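Local atomic coordinates of alpha-glucosidase (Pseudoalteromonas sp. K8, PDB entry 5HQA), a protein that hydrolyses alpha-glucosidic bonds as a calcium-binding member of glycoside hydrolase family 97, captured here with the inhibitor acarbose in its active site. Residues W271-H274 with T279-S282; K291-Y296 with V308-W313; G319-N324 with E358-V363. All blocks are in the same frame, centred on the assembly; numbering follows the deposited sequence. Where two conformers were deposited one is given.

Interaction 1 (W271-H274 with T279-S282); sequences WGMH and TWGS. With AC1 (4,6-dideoxy-4-{[(1S,4R,5S,6S)-4,5,6-trihydroxy-3-(hydroxymethyl)cyclohex-2-en-1-yl]amino}-alpha-D-glucopyranose), chain B; FMT (formic acid), chain J.
Met273 sets its CB over one face of the Trp280 indole, while the His274 ring meets that indole at its edge. CB of Met273 stands 3.4 Å from the centroid of the six-membered ring and only 2° off its normal, a CH-pi contact. Because the methionine chain then bends at both chi2 and chi3, it curls along the indole instead of leaving it: CE comes to 3.7 Å from Trp280 NE1, and SD makes a Met-aromatic contact with the five-membered ring. A flexible, polarisable residue suits such a flat surface. With His274 the indole forms a T-shaped pair, its edge directed at the imidazole face, the planes at 82° and the centroids 5.2 Å apart.

Both rings are fixed by polar partners too. His274 ND1 is hydrogen-bonded to Trp465 NE1, and NE2 donates to the O4 hydroxyl of the acarbose unit over 2.9 Å at 156°. Trp280 sends NE1 to Glu311 and stacks on Trp317. Its backbone N gives a weak bond to a formic acid molecule, probably from the crystallisation liquor, and Gly281 N holds the other oxygen of that molecule at 2.8 Å.

The short helix and the loop after it are thus joined through apolar and aromatic surfaces, which leaves His274 NE2 to grip a ligand hydroxyl directly and Trp280 NE1 to hold Glu311.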
loop_
_atom_site.group_PDB
_atom_site.type_symbol
_atom_site.label_atom_id
_atom_site.label_comp_id
_atom_site.label_asym_id
_atom_site.label_seq_id
_atom_site.Cartn_x
_atom_site.Cartn_y
_atom_site.Cartn_z
ATOM N N TRP A 271 -10.616 17.894 1.282
ATOM C CA TRP A 271 -10.355 18.178 2.694
ATOM C C TRP A 271 -11.439 19.060 3.301
ATOM O O TRP A 271 -11.790 18.903 4.477
ATOM C CB TRP A 271 -8.990 18.849 2.816
ATOM C CG TRP A 271 -8.457 19.096 4.200
ATOM C CD1 TRP A 271 -8.189 20.314 4.768
ATOM C CD2 TRP A 271 -8.052 18.110 5.158
ATOM N NE1 TRP A 271 -7.656 20.144 6.024
ATOM C CE2 TRP A 271 -7.561 18.803 6.289
ATOM C CE3 TRP A 271 -8.057 16.707 5.172
ATOM C CZ2 TRP A 271 -7.090 18.145 7.420
ATOM C CZ3 TRP A 271 -7.579 16.050 6.296
ATOM C CH2 TRP A 271 -7.096 16.769 7.404
ATOM N N GLY A 272 -11.977 20.000 2.515
ATOM C CA GLY A 272 -13.042 20.854 3.018
ATOM C C GLY A 272 -14.235 20.073 3.537
ATOM O O GLY A 272 -14.873 20.476 4.513
ATOM N N MET A 273 -14.560 18.949 2.892
ATOM C CA MET A 273 -15.630 18.109 3.430
ATOM C C MET A 273 -15.192 17.423 4.718
ATOM O O MET A 273 -15.989 17.277 5.650
ATOM C CB MET A 273 -16.083 17.069 2.400
ATOM C CG MET A 273 -17.021 17.632 1.328
ATOM S SD MET A 273 -16.105 18.320 -0.074
ATOM C CE MET A 273 -15.625 16.814 -0.934
ATOM N N HIS A 274 -13.929 16.999 4.797
ATOM C CA HIS A 274 -13.464 16.328 6.009
ATOM C C HIS A 274 -13.378 17.271 7.202
ATOM O O HIS A 274 -13.563 16.831 8.343
ATOM C CB HIS A 274 -12.116 15.655 5.754
ATOM C CG HIS A 274 -12.241 14.403 4.961
ATOM N ND1 HIS A 274 -12.492 13.180 5.545
ATOM C CD2 HIS A 274 -12.230 14.188 3.622
ATOM C CE1 HIS A 274 -12.596 12.259 4.602
ATOM N NE2 HIS A 274 -12.443 12.845 3.427
ATOM N N THR A 279 -19.880 20.309 2.159
ATOM C CA THR A 279 -20.607 19.051 2.219
ATOM C C THR A 279 -20.415 18.276 0.922
ATOM O O THR A 279 -20.163 18.856 -0.140
ATOM C CB THR A 279 -22.098 19.278 2.456
ATOM O OG1 THR A 279 -22.637 20.054 1.377
ATOM C CG2 THR A 279 -22.314 20.028 3.749
ATOM N N TRP A 280 -20.520 16.949 1.028
ATOM C CA TRP A 280 -20.593 16.115 -0.166
ATOM C C TRP A 280 -21.949 16.260 -0.838
ATOM O O TRP A 280 -22.039 16.303 -2.072
ATOM C CB TRP A 280 -20.354 14.649 0.188
ATOM C CG TRP A 280 -18.916 14.224 0.405
ATOM C CD1 TRP A 280 -18.021 13.834 -0.550
ATOM C CD2 TRP A 280 -18.242 14.093 1.662
ATOM N NE1 TRP A 280 -16.822 13.485 0.033
ATOM C CE2 TRP A 280 -16.931 13.635 1.390
ATOM C CE3 TRP A 280 -18.614 14.328 2.993
ATOM C CZ2 TRP A 280 -15.988 13.402 2.400
ATOM C CZ3 TRP A 280 -17.677 14.094 4.000
ATOM C CH2 TRP A 280 -16.378 13.642 3.695
ATOM N N GLY A 281 -23.017 16.322 -0.038
ATOM C CA GLY A 281 -24.352 16.455 -0.576
ATOM C C GLY A 281 -24.660 17.878 -0.981
ATOM O O GLY A 281 -23.910 18.810 -0.707
ATOM N N SER A 282 -25.801 18.041 -1.646
ATOM C CA SER A 282 -26.151 19.331 -2.218
ATOM C C SER A 282 -26.499 20.335 -1.121
ATOM O O SER A 282 -26.778 19.974 0.025
ATOM C CB SER A 282 -27.324 19.179 -3.182
ATOM O OG SER A 282 -28.472 18.740 -2.483
HETATM C C1 AC1 B . -15.423 6.145 7.519
HETATM O O2 AC1 B . -13.926 4.306 7.853
HETATM C C2 AC1 B . -14.433 5.203 6.850
HETATM C C4A AC1 B . -13.185 9.903 1.025
HETATM C C3 AC1 B . -13.322 5.955 6.168
HETATM O O3 AC1 B . -12.366 5.037 5.609
HETATM C C4 AC1 B . -13.895 6.871 5.119
HETATM N N4A AC1 B . -12.863 7.440 4.196
HETATM C C5 AC1 B . -14.544 7.937 5.989
HETATM O O5 AC1 B . -15.731 7.327 6.648
HETATM C C6 AC1 B . -14.983 9.167 5.257
HETATM C C1B AC1 B . -13.194 7.327 2.730
HETATM C C2B AC1 B . -11.929 7.916 1.815
HETATM O O2B AC1 B . -10.732 7.299 2.287
HETATM C C3B AC1 B . -11.892 9.321 1.836
HETATM O O3B AC1 B . -10.705 9.868 1.208
HETATM O O4 AC1 B . -13.242 11.311 1.144
HETATM C C5B AC1 B . -14.435 9.332 1.470
HETATM C C7B AC1 B . -14.411 7.960 2.344
HETATM C C6B AC1 B . -15.687 9.653 0.638
HETATM O O6B AC1 B . -15.609 8.922 -0.546
HETATM C C FMT J . -22.445 15.462 3.020
HETATM O O1 FMT J . -21.644 16.189 3.609
HETATM O O2 FMT J . -23.584 15.790 2.676
#

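Interaction 2 (K291-Y296 with V308-W313); sequences KNTKYY and VLVEGW. With AC1 (4,6-dideoxy-4-{[(1S,4R,5S,6S)-4,5,6-trihydroxy-3-(hydroxymethyl)cyclohex-2-en-1-yl]amino}-alpha-D-glucopyranose), chain B.
Helix 290-303 packs on strand 307-310 with the CA atoms of Tyr296 and Val308 6.7 Å apart and those of Thr293 and Val310 7.3 Å apart, spacings at which mainly CB atoms and short branches lie between helix and strand. The helix belongs to a beta-alpha-beta crossover of the TIM-barrel domain, linking strand 264-269 to its parallel neighbour 307-310.

Val308 and Val310, two residues apart on the strand, both direct their CB atoms at the helix, and each pairs with one helical residue. CG1 of Val308 touches Tyr296 CB at 3.7 Å, while its CG2 rests against the backbone carbonyl of the same tyrosine, 3.9 Å from Tyr296 O. The tyrosine ring itself turns off to cover Ile267 and Ile269 of the adjoining strand. Val310 presents CG2 to both branches of Thr293, at 3.7 Å from OG1 and 4.0 Å from the Thr293 methyl CG2. Thr293 can stay in this apolar layer because its OG1, lying beside its own backbone N (chi1 -59°), is hydrogen-bonded to Thr289 O, four residues back and just ahead of the helix. Beta-branched valines fit the extended strand and fill the layer without long, mobile chains.

Directly after the strand, Glu311 enters the sugar pocket, its chain extended beyond CG. Lys386 forms a salt bridge with Glu311 OE2, and Glu311 OE1 accepts the O4 hydroxyl of the acarbose unit at 2.6 Å.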
loop_
_atom_site.group_PDB
_atom_site.type_symbol
_atom_site.label_atom_id
_atom_site.label_comp_id
_atom_site.label_asym_id
_atom_site.label_seq_id
_atom_site.Cartn_x
_atom_site.Cartn_y
_atom_site.Cartn_z
ATOM N N LYS A 291 -18.217 26.154 -10.312
ATOM C CA LYS A 291 -17.402 27.292 -9.903
ATOM C C LYS A 291 -16.223 26.851 -9.041
ATOM O O LYS A 291 -15.083 27.278 -9.262
ATOM C CB LYS A 291 -18.275 28.295 -9.151
ATOM C CG LYS A 291 -17.535 29.466 -8.534
ATOM C CD LYS A 291 -18.534 30.448 -7.912
ATOM C CE LYS A 291 -17.858 31.699 -7.369
ATOM N NZ LYS A 291 -16.989 31.402 -6.189
ATOM N N ASN A 292 -16.482 26.007 -8.036
ATOM C CA ASN A 292 -15.398 25.552 -7.172
ATOM C C ASN A 292 -14.377 24.740 -7.955
ATOM O O ASN A 292 -13.166 24.905 -7.770
ATOM C CB ASN A 292 -15.947 24.726 -6.003
ATOM C CG ASN A 292 -16.562 25.585 -4.910
ATOM O OD1 ASN A 292 -16.294 26.783 -4.818
ATOM N ND2 ASN A 292 -17.380 24.967 -4.063
ATOM N N THR A 293 -14.848 23.857 -8.838
ATOM C CA THR A 293 -13.922 23.016 -9.588
ATOM C C THR A 293 -13.031 23.860 -10.490
ATOM O O THR A 293 -11.820 23.619 -10.575
ATOM C CB THR A 293 -14.692 21.973 -10.399
ATOM O OG1 THR A 293 -15.474 21.161 -9.511
ATOM C CG2 THR A 293 -13.735 21.077 -11.163
ATOM N N LYS A 294 -13.605 24.874 -11.145
ATOM C CA LYS A 294 -12.800 25.754 -11.988
ATOM C C LYS A 294 -11.770 26.516 -11.167
ATOM O O LYS A 294 -10.647 26.753 -11.628
ATOM C CB LYS A 294 -13.698 26.733 -12.743
ATOM C CG LYS A 294 -14.507 26.108 -13.870
ATOM C CD LYS A 294 -15.283 27.171 -14.644
ATOM C CE LYS A 294 -15.893 26.584 -15.911
ATOM N NZ LYS A 294 -16.646 27.589 -16.726
ATOM N N TYR A 295 -12.141 26.922 -9.951
ATOM C CA TYR A 295 -11.194 27.605 -9.080
ATOM C C TYR A 295 -10.020 26.695 -8.734
ATOM O O TYR A 295 -8.860 27.128 -8.763
ATOM C CB TYR A 295 -11.914 28.091 -7.822
ATOM C CG TYR A 295 -11.015 28.453 -6.659
ATOM C CD1 TYR A 295 -10.429 29.710 -6.566
ATOM C CD2 TYR A 295 -10.782 27.543 -5.636
ATOM C CE1 TYR A 295 -9.617 30.043 -5.492
ATOM C CE2 TYR A 295 -9.974 27.860 -4.562
ATOM C CZ TYR A 295 -9.390 29.110 -4.492
ATOM O OH TYR A 295 -8.587 29.414 -3.409
ATOM N N TYR A 296 -10.296 25.426 -8.423
ATOM C CA TYR A 296 -9.209 24.488 -8.142
ATOM C C TYR A 296 -8.366 24.223 -9.387
ATOM O O TYR A 296 -7.137 24.109 -9.297
ATOM C CB TYR A 296 -9.772 23.179 -7.582
ATOM C CG TYR A 296 -9.979 23.184 -6.079
ATOM C CD1 TYR A 296 -10.977 23.958 -5.495
ATOM C CD2 TYR A 296 -9.175 22.408 -5.246
ATOM C CE1 TYR A 296 -11.164 23.959 -4.124
ATOM C CE2 TYR A 296 -9.358 22.405 -3.869
ATOM C CZ TYR A 296 -10.352 23.183 -3.319
ATOM O OH TYR A 296 -10.538 23.186 -1.955
ATOM N N VAL A 308 -7.440 17.548 -10.580
ATOM C CA VAL A 308 -8.269 17.954 -9.450
ATOM C C VAL A 308 -9.257 16.830 -9.170
ATOM O O VAL A 308 -10.120 16.537 -10.005
ATOM C CB VAL A 308 -9.010 19.271 -9.719
ATOM C CG1 VAL A 308 -9.960 19.587 -8.568
ATOM C CG2 VAL A 308 -8.017 20.406 -9.951
ATOM N N LEU A 309 -9.123 16.189 -8.012
ATOM C CA LEU A 309 -10.147 15.275 -7.529
ATOM C C LEU A 309 -11.354 16.066 -7.045
ATOM O O LEU A 309 -11.208 17.082 -6.363
ATOM C CB LEU A 309 -9.598 14.429 -6.379
ATOM C CG LEU A 309 -10.599 13.591 -5.573
ATOM C CD1 LEU A 309 -11.098 12.376 -6.380
ATOM C CD2 LEU A 309 -9.980 13.151 -4.235
ATOM N N VAL A 310 -12.556 15.601 -7.383
ATOM C CA VAL A 310 -13.780 16.224 -6.888
ATOM C C VAL A 310 -14.708 15.132 -6.380
ATOM O O VAL A 310 -15.140 14.272 -7.160
ATOM C CB VAL A 310 -14.491 17.065 -7.960
ATOM C CG1 VAL A 310 -15.719 17.699 -7.364
ATOM C CG2 VAL A 310 -13.571 18.137 -8.514
ATOM N N GLU A 311 -15.012 15.163 -5.080
ATOM C CA GLU A 311 -15.951 14.229 -4.469
ATOM C C GLU A 311 -17.289 14.914 -4.226
ATOM O O GLU A 311 -17.351 16.107 -3.915
ATOM C CB GLU A 311 -15.410 13.671 -3.148
ATOM C CG GLU A 311 -14.094 12.951 -3.314
ATOM C CD GLU A 311 -13.672 12.196 -2.072
ATOM O OE1 GLU A 311 -14.342 12.326 -1.026
ATOM O OE2 GLU A 311 -12.650 11.478 -2.144
ATOM N N GLY A 312 -18.362 14.144 -4.366
ATOM C CA GLY A 312 -19.694 14.689 -4.216
ATOM C C GLY A 312 -20.284 15.244 -5.488
ATOM O O GLY A 312 -21.231 16.036 -5.421
ATOM N N TRP A 313 -19.748 14.860 -6.647
ATOM C CA TRP A 313 -20.218 15.399 -7.918
ATOM C C TRP A 313 -21.485 14.710 -8.407
ATOM O O TRP A 313 -22.242 15.306 -9.179
ATOM C CB TRP A 313 -19.117 15.263 -8.979
ATOM C CG TRP A 313 -18.829 13.821 -9.312
ATOM C CD1 TRP A 313 -17.937 12.990 -8.684
ATOM C CD2 TRP A 313 -19.464 13.033 -10.327
ATOM N NE1 TRP A 313 -17.974 11.741 -9.254
ATOM C CE2 TRP A 313 -18.904 11.738 -10.263
ATOM C CE3 TRP A 313 -20.452 13.298 -11.285
ATOM C CZ2 TRP A 313 -19.294 10.709 -11.124
ATOM C CZ3 TRP A 313 -20.841 12.276 -12.144
ATOM C CH2 TRP A 313 -20.259 10.995 -12.055
HETATM C C1 AC1 B . -15.423 6.145 7.519
HETATM O O2 AC1 B . -13.926 4.306 7.853
HETATM C C2 AC1 B . -14.433 5.203 6.850
HETATM C C4A AC1 B . -13.185 9.903 1.025
HETATM C C3 AC1 B . -13.322 5.955 6.168
HETATM O O3 AC1 B . -12.366 5.037 5.609
HETATM C C4 AC1 B . -13.895 6.871 5.119
HETATM N N4A AC1 B . -12.863 7.440 4.196
HETATM C C5 AC1 B . -14.544 7.937 5.989
HETATM O O5 AC1 B . -15.731 7.327 6.648
HETATM C C6 AC1 B . -14.983 9.167 5.257
HETATM C C1B AC1 B . -13.194 7.327 2.730
HETATM C C2B AC1 B . -11.929 7.916 1.815
HETATM O O2B AC1 B . -10.732 7.299 2.287
HETATM C C3B AC1 B . -11.892 9.321 1.836
HETATM O O3B AC1 B . -10.705 9.868 1.208
HETATM O O4 AC1 B . -13.242 11.311 1.144
HETATM C C5B AC1 B . -14.435 9.332 1.470
HETATM C C7B AC1 B . -14.411 7.960 2.344
HETATM C C6B AC1 B . -15.687 9.653 0.638
HETATM O O6B AC1 B . -15.609 8.922 -0.546
#

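Interaction 3 (G319-N324 with E358-V363); sequences GDWFFN and ETSGNV. With AC1 (4,6-dideoxy-4-{[(1S,4R,5S,6S)-4,5,6-trihydroxy-3-(hydroxymethyl)cyclohex-2-en-1-yl]amino}-alpha-D-glucopyranose), chain B.
Ser360, Trp321 and Glu358 carry this contact of the TIM-barrel domain, in which the loop after strand 307-310 meets the end of strand 352-358 and the turn that follows it, at the border of the sugar pocket. Ser360 lies in a type I' turn from Thr359 to Asn362 and points its CB at the other loop. Its OG donates to Trp321 O over 2.8 Å, from 36° out of the carbonyl plane; Asn324 N, three residues on from the tryptophan, reaches the same oxygen at 3.0 Å from the opposite face. One carbonyl thus ties its own turn and the neighbouring loop together.

Trp321 CG sits between its backbone N and carbonyl carbon (chi1 63°), which keeps the indole close to that carbonyl, and Ser360 OG also lies in the ring plane, 3.4 Å from Trp321 CE3. Farther round the same rim, Trp321 CZ2 meets the methyl C6 of the acarbose unit at 3.8 Å, an apolar edge against an apolar group.

Glu358 brings its CG near Trp321 CZ3, the carboxylate turned 43° from the indole plane. Its two oxygens divide the work: OE2 uses its anti lone pair for Ser360 N at 2.8 Å and is also bonded to Val390 N, while OE1 accepts the ligand hydroxyl O6B at 2.9 Å. With an alanine here, O6B would probably lose this acceptor, and the amides of Ser360 and Val390 would be left without their mate. Thr359 OG1 accepts from Gly361 N, an ST turn. A water also bridges the two segments, donating to Phe322 O at 3.0 Å and to Ser360 O at 3.2 Å.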
loop_
_atom_site.group_PDB
_atom_site.type_symbol
_atom_site.label_atom_id
_atom_site.label_comp_id
_atom_site.label_asym_id
_atom_site.label_seq_id
_atom_site.Cartn_x
_atom_site.Cartn_y
_atom_site.Cartn_z
ATOM N N GLY A 319 -28.153 13.550 2.552
ATOM C CA GLY A 319 -28.584 12.875 3.757
ATOM C C GLY A 319 -27.405 12.347 4.534
ATOM O O GLY A 319 -26.526 13.113 4.944
ATOM N N ASP A 320 -27.357 11.034 4.726
ATOM C CA ASP A 320 -26.237 10.376 5.389
ATOM C C ASP A 320 -25.624 9.426 4.362
ATOM O O ASP A 320 -26.109 8.304 4.182
ATOM C CB ASP A 320 -26.702 9.646 6.645
ATOM C CG ASP A 320 -25.548 9.248 7.550
ATOM O OD1 ASP A 320 -24.394 9.199 7.064
ATOM O OD2 ASP A 320 -25.799 8.978 8.747
ATOM N N TRP A 321 -24.566 9.875 3.676
ATOM C CA TRP A 321 -24.080 9.130 2.518
ATOM C C TRP A 321 -23.550 7.749 2.894
ATOM O O TRP A 321 -23.523 6.864 2.034
ATOM C CB TRP A 321 -23.005 9.933 1.771
ATOM C CG TRP A 321 -21.762 10.207 2.570
ATOM C CD1 TRP A 321 -21.484 11.336 3.289
ATOM C CD2 TRP A 321 -20.628 9.342 2.732
ATOM N NE1 TRP A 321 -20.250 11.228 3.883
ATOM C CE2 TRP A 321 -19.704 10.014 3.557
ATOM C CE3 TRP A 321 -20.300 8.068 2.251
ATOM C CZ2 TRP A 321 -18.480 9.454 3.920
ATOM C CZ3 TRP A 321 -19.081 7.515 2.613
ATOM C CH2 TRP A 321 -18.187 8.204 3.439
ATOM N N PHE A 322 -23.137 7.541 4.155
ATOM C CA PHE A 322 -22.695 6.216 4.599
ATOM C C PHE A 322 -23.765 5.160 4.349
ATOM O O PHE A 322 -23.440 3.979 4.173
ATOM C CB PHE A 322 -22.314 6.260 6.093
ATOM C CG PHE A 322 -21.829 4.928 6.670
ATOM C CD1 PHE A 322 -22.726 4.016 7.224
ATOM C CD2 PHE A 322 -20.475 4.614 6.703
ATOM C CE1 PHE A 322 -22.286 2.809 7.763
ATOM C CE2 PHE A 322 -20.029 3.399 7.241
ATOM C CZ PHE A 322 -20.933 2.504 7.767
ATOM N N PHE A 323 -25.036 5.563 4.306
ATOM C CA PHE A 323 -26.152 4.638 4.128
ATOM C C PHE A 323 -26.744 4.662 2.727
ATOM O O PHE A 323 -27.774 4.027 2.499
ATOM C CB PHE A 323 -27.257 4.937 5.150
ATOM C CG PHE A 323 -26.804 4.791 6.569
ATOM C CD1 PHE A 323 -26.628 3.535 7.123
ATOM C CD2 PHE A 323 -26.508 5.904 7.335
ATOM C CE1 PHE A 323 -26.183 3.392 8.425
ATOM C CE2 PHE A 323 -26.064 5.767 8.637
ATOM C CZ PHE A 323 -25.902 4.509 9.180
ATOM N N ASN A 324 -26.110 5.349 1.776
ATOM C CA ASN A 324 -26.720 5.574 0.474
ATOM C C ASN A 324 -26.150 4.678 -0.621
ATOM O O ASN A 324 -26.324 4.983 -1.806
ATOM C CB ASN A 324 -26.575 7.044 0.077
ATOM C CG ASN A 324 -27.392 7.965 0.956
ATOM O OD1 ASN A 324 -28.216 7.511 1.751
ATOM N ND2 ASN A 324 -27.182 9.268 0.809
ATOM N N GLU A 358 -17.547 6.541 -5.122
ATOM C CA GLU A 358 -17.791 5.970 -3.801
ATOM C C GLU A 358 -19.010 5.055 -3.864
ATOM O O GLU A 358 -20.068 5.457 -4.359
ATOM C CB GLU A 358 -18.015 7.066 -2.756
ATOM C CG GLU A 358 -18.421 6.527 -1.377
ATOM C CD GLU A 358 -17.356 5.621 -0.758
ATOM O OE1 GLU A 358 -16.207 6.080 -0.559
ATOM O OE2 GLU A 358 -17.657 4.438 -0.474
ATOM N N THR A 359 -18.865 3.833 -3.351
ATOM C CA THR A 359 -19.951 2.864 -3.382
ATOM C C THR A 359 -20.703 2.752 -2.065
ATOM O O THR A 359 -21.794 2.170 -2.046
ATOM C CB THR A 359 -19.419 1.475 -3.738
ATOM O OG1 THR A 359 -18.592 1.006 -2.665
ATOM C CG2 THR A 359 -18.603 1.522 -5.032
ATOM N N SER A 360 -20.141 3.271 -0.970
ATOM C CA SER A 360 -20.640 2.997 0.381
ATOM C C SER A 360 -20.922 1.508 0.574
ATOM O O SER A 360 -21.893 1.111 1.219
ATOM C CB SER A 360 -21.880 3.831 0.704
ATOM O OG SER A 360 -21.514 5.178 0.922
ATOM N N GLY A 361 -20.066 0.675 -0.012
ATOM C CA GLY A 361 -20.115 -0.746 0.214
ATOM C C GLY A 361 -21.024 -1.537 -0.703
ATOM O O GLY A 361 -20.943 -2.771 -0.700
ATOM N N ASN A 362 -21.887 -0.890 -1.488
ATOM C CA ASN A 362 -22.797 -1.647 -2.346
ATOM C C ASN A 362 -22.120 -1.845 -3.693
ATOM O O ASN A 362 -22.199 -0.986 -4.578
ATOM C CB ASN A 362 -24.144 -0.953 -2.495
ATOM C CG ASN A 362 -25.127 -1.775 -3.321
ATOM O OD1 ASN A 362 -24.731 -2.593 -4.164
ATOM N ND2 ASN A 362 -26.419 -1.562 -3.084
ATOM N N VAL A 363 -21.483 -3.005 -3.868
ATOM C CA VAL A 363 -20.701 -3.216 -5.078
ATOM C C VAL A 363 -21.564 -3.654 -6.252
ATOM O O VAL A 363 -21.128 -3.533 -7.403
ATOM C CB VAL A 363 -19.561 -4.221 -4.822
ATOM C CG1 VAL A 363 -18.593 -3.638 -3.784
ATOM C CG2 VAL A 363 -20.114 -5.566 -4.350
HETATM C C1 AC1 B . -15.423 6.145 7.519
HETATM O O2 AC1 B . -13.926 4.306 7.853
HETATM C C2 AC1 B . -14.433 5.203 6.850
HETATM C C4A AC1 B . -13.185 9.903 1.025
HETATM C C3 AC1 B . -13.322 5.955 6.168
HETATM O O3 AC1 B . -12.366 5.037 5.609
HETATM C C4 AC1 B . -13.895 6.871 5.119
HETATM N N4A AC1 B . -12.863 7.440 4.196
HETATM C C5 AC1 B . -14.544 7.937 5.989
HETATM O O5 AC1 B . -15.731 7.327 6.648
HETATM C C6 AC1 B . -14.983 9.167 5.257
HETATM C C1B AC1 B . -13.194 7.327 2.730
HETATM C C2B AC1 B . -11.929 7.916 1.815
HETATM O O2B AC1 B . -10.732 7.299 2.287
HETATM C C3B AC1 B . -11.892 9.321 1.836
HETATM O O3B AC1 B . -10.705 9.868 1.208
HETATM O O4 AC1 B . -13.242 11.311 1.144
HETATM C C5B AC1 B . -14.435 9.332 1.470
HETATM C C7B AC1 B . -14.411 7.960 2.344
HETATM C C6B AC1 B . -15.687 9.653 0.638
HETATM O O6B AC1 B . -15.609 8.922 -0.546
HETATM O O HOH W 1 -24.758 2.141 2.227
#

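In the fold
Interactions 1, 2 and 3 follow one another along the chain, all in the TIM-barrel domain and on the same side of the molecule's centre. The centre of interaction 1 lies about 11 Å from that of interaction 2 and about 14 Å from that of interaction 3, whereas interactions 2 and 3 do not touch, their centres being about 20 Å apart. Interaction 1 is therefore the bridge: its indole bonds to the glutamate of interaction 2 and packs on the tryptophan of interaction 3. Segments after the neighbouring parallel strands 264-269, 307-310 and 352-358 so converge on one acarbose unit, the usual barrel design in which residues at and after the C-terminal ends of successive strands build the active site.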